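Local coordinates for protein glycerol dehydrogenase (Schizosaccharomyces pombe, PDB 1TA9) that catalyses the NAD-dependent oxidation of glycerol to dihydroxyacetone, probably with a catalytic zinc ion, and serves in the assimilation of glycerol, at residues Q74-F79 with I213-I218. Residues are numbered along the deposited sequence; the frame is centred on the assembly and turned at random.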
loop_
_atom_site.group_PDB
_atom_site.type_symbol
_atom_site.label_atom_id
_atom_site.label_comp_id
_atom_site.label_asym_id
_atom_site.label_seq_id
_atom_site.Cartn_x
_atom_site.Cartn_y
_atom_site.Cartn_z
ATOM N N GLN B 74 -11.416 -32.086 21.385
ATOM C CA GLN B 74 -12.681 -31.566 20.876
ATOM C C GLN B 74 -13.132 -32.291 19.599
ATOM O O GLN B 74 -12.385 -32.372 18.624
ATOM C CB GLN B 74 -12.503 -30.073 20.590
ATOM C CG GLN B 74 -13.671 -29.389 19.923
ATOM C CD GLN B 74 -13.299 -28.009 19.412
ATOM O OE1 GLN B 74 -12.674 -27.222 20.123
ATOM N NE2 GLN B 74 -13.688 -27.707 18.176
ATOM N N GLY B 75 -14.358 -32.808 19.599
ATOM C CA GLY B 75 -14.849 -33.497 18.418
ATOM C C GLY B 75 -16.315 -33.873 18.525
ATOM O O GLY B 75 -16.855 -33.981 19.623
ATOM N N ARG B 76 -16.964 -34.076 17.385
ATOM C CA ARG B 76 -18.375 -34.430 17.391
ATOM C C ARG B 76 -18.548 -35.889 17.796
ATOM O O ARG B 76 -17.930 -36.779 17.210
ATOM C CB ARG B 76 -18.992 -34.194 16.013
ATOM C CG ARG B 76 -20.507 -34.213 16.053
ATOM C CD ARG B 76 -21.127 -33.886 14.715
ATOM N NE ARG B 76 -22.530 -33.536 14.896
ATOM C CZ ARG B 76 -23.334 -33.096 13.935
ATOM N NH1 ARG B 76 -22.886 -32.951 12.695
ATOM N NH2 ARG B 76 -24.590 -32.782 14.226
ATOM N N HIS B 77 -19.387 -36.120 18.801
ATOM C CA HIS B 77 -19.653 -37.463 19.321
ATOM C C HIS B 77 -18.453 -37.976 20.111
ATOM O O HIS B 77 -18.359 -39.164 20.414
ATOM C CB HIS B 77 -19.968 -38.433 18.175
ATOM C CG HIS B 77 -21.103 -37.990 17.305
ATOM N ND1 HIS B 77 -22.369 -37.764 17.795
ATOM C CD2 HIS B 77 -21.157 -37.717 15.980
ATOM C CE1 HIS B 77 -23.158 -37.371 16.809
ATOM N NE2 HIS B 77 -22.446 -37.334 15.697
ATOM N N ALA B 78 -17.546 -37.066 20.456
ATOM C CA ALA B 78 -16.341 -37.422 21.195
ATOM C C ALA B 78 -16.606 -38.204 22.476
ATOM O O ALA B 78 -15.816 -39.071 22.842
ATOM C CB ALA B 78 -15.535 -36.166 21.513
ATOM N N PHE B 79 -17.707 -37.907 23.163
ATOM C CA PHE B 79 -18.009 -38.621 24.399
ATOM C C PHE B 79 -18.141 -40.126 24.179
ATOM O O PHE B 79 -18.029 -40.899 25.128
ATOM C CB PHE B 79 -19.292 -38.088 25.055
ATOM C CG PHE B 79 -19.150 -36.713 25.661
ATOM C CD1 PHE B 79 -17.898 -36.194 25.981
ATOM C CD2 PHE B 79 -20.280 -35.951 25.946
ATOM C CE1 PHE B 79 -17.774 -34.934 26.578
ATOM C CE2 PHE B 79 -20.167 -34.695 26.542
ATOM C CZ PHE B 79 -18.907 -34.185 26.860
ATOM N N ILE B 213 -14.378 -32.000 25.076
ATOM C CA ILE B 213 -15.591 -31.398 24.527
ATOM C C ILE B 213 -16.224 -32.176 23.386
ATOM O O ILE B 213 -15.562 -32.482 22.394
ATOM C CB ILE B 213 -15.303 -29.974 23.992
ATOM C CG1 ILE B 213 -14.651 -29.127 25.081
ATOM C CG2 ILE B 213 -16.601 -29.318 23.504
ATOM C CD1 ILE B 213 -14.202 -27.763 24.597
ATOM N N ASP B 214 -17.512 -32.481 23.523
ATOM C CA ASP B 214 -18.244 -33.181 22.476
ATOM C C ASP B 214 -19.044 -32.092 21.763
ATOM O O ASP B 214 -19.993 -31.538 22.316
ATOM C CB ASP B 214 -19.173 -34.238 23.084
ATOM C CG ASP B 214 -19.906 -35.059 22.029
ATOM O OD1 ASP B 214 -20.150 -36.263 22.274
ATOM O OD2 ASP B 214 -20.251 -34.505 20.963
ATOM N N THR B 215 -18.647 -31.773 20.536
ATOM C CA THR B 215 -19.306 -30.712 19.788
ATOM C C THR B 215 -20.734 -31.006 19.328
ATOM O O THR B 215 -21.439 -30.100 18.881
ATOM C CB THR B 215 -18.442 -30.277 18.597
ATOM O OG1 THR B 215 -18.050 -31.425 17.840
ATOM C CG2 THR B 215 -17.188 -29.559 19.097
ATOM N N ASP B 216 -21.172 -32.257 19.436
ATOM C CA ASP B 216 -22.547 -32.569 19.056
ATOM C C ASP B 216 -23.429 -32.034 20.177
ATOM O O ASP B 216 -24.556 -31.588 19.950
ATOM C CB ASP B 216 -22.755 -34.074 18.891
ATOM C CG ASP B 216 -24.120 -34.406 18.315
ATOM O OD1 ASP B 216 -25.006 -34.849 19.077
ATOM O OD2 ASP B 216 -24.312 -34.205 17.096
ATOM N N VAL B 217 -22.905 -32.079 21.396
ATOM C CA VAL B 217 -23.631 -31.563 22.549
ATOM C C VAL B 217 -23.643 -30.037 22.461
ATOM O O VAL B 217 -24.661 -29.389 22.716
ATOM C CB VAL B 217 -22.954 -31.981 23.865
ATOM C CG1 VAL B 217 -23.633 -31.291 25.048
ATOM C CG2 VAL B 217 -23.015 -33.495 24.022
ATOM N N ILE B 218 -22.503 -29.468 22.088
ATOM C CA ILE B 218 -22.387 -28.021 21.975
ATOM C C ILE B 218 -23.309 -27.440 20.895
ATOM O O ILE B 218 -24.001 -26.448 21.134
ATOM C CB ILE B 218 -20.922 -27.596 21.661
ATOM C CG1 ILE B 218 -19.955 -28.203 22.683
ATOM C CG2 ILE B 218 -20.810 -26.083 21.667
ATOM C CD1 ILE B 218 -20.278 -27.876 24.134
#
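Strands 71-75 and 210-214 end side by side and parallel, G75 N giving an almost straight bond (162°) to I213 O and G75 O taking T215 N in return. Past G75 the chain folds into a type II turn, and D214 reaches up into it. With CG anti to the backbone N (chi1 -177°), its carboxylate is gripped by three backbone N-H groups: D214 OD2 takes H77 N at 2.8 Å from above the carboxylate plane and D216 N on its anti lone pair, while D214 OD1 takes F79 N at 3.1 Å, again from above. The CB of D214 sits squarely over the centre of the F79 ring, 3.4 Å from the centroid, a CH-pi contact. An alanine in place of D214 lacks the carboxylate and so all three N-H bonds, which would probably loosen both the turn and the start of the helix. Farther out, R76 stretches its chain over D216 and holds OD2 side-on, NE at 2.9 Å and NH2 at 3.2 Å, with OD2 close to the guanidinium plane; its NH1 bridges to D412 of a third subunit, and D216 OD1 to R220. On the Q74 and I213 side of the sheet, the Q74 and T215 side chains cross at about a right angle, Q74 CG 3.6 Å from T215 CG2; E292 OE1 bonds T215 OG1, E292 O bonds Q74 NE2, and Y72 OH holds Q74 OE1. The arrangement is an aspartate N-cap on helix 215-220 at the C-terminal ends of parallel strands in the Rossmann-like nucleotide-binding domain of the iron-containing alcohol dehydrogenase family.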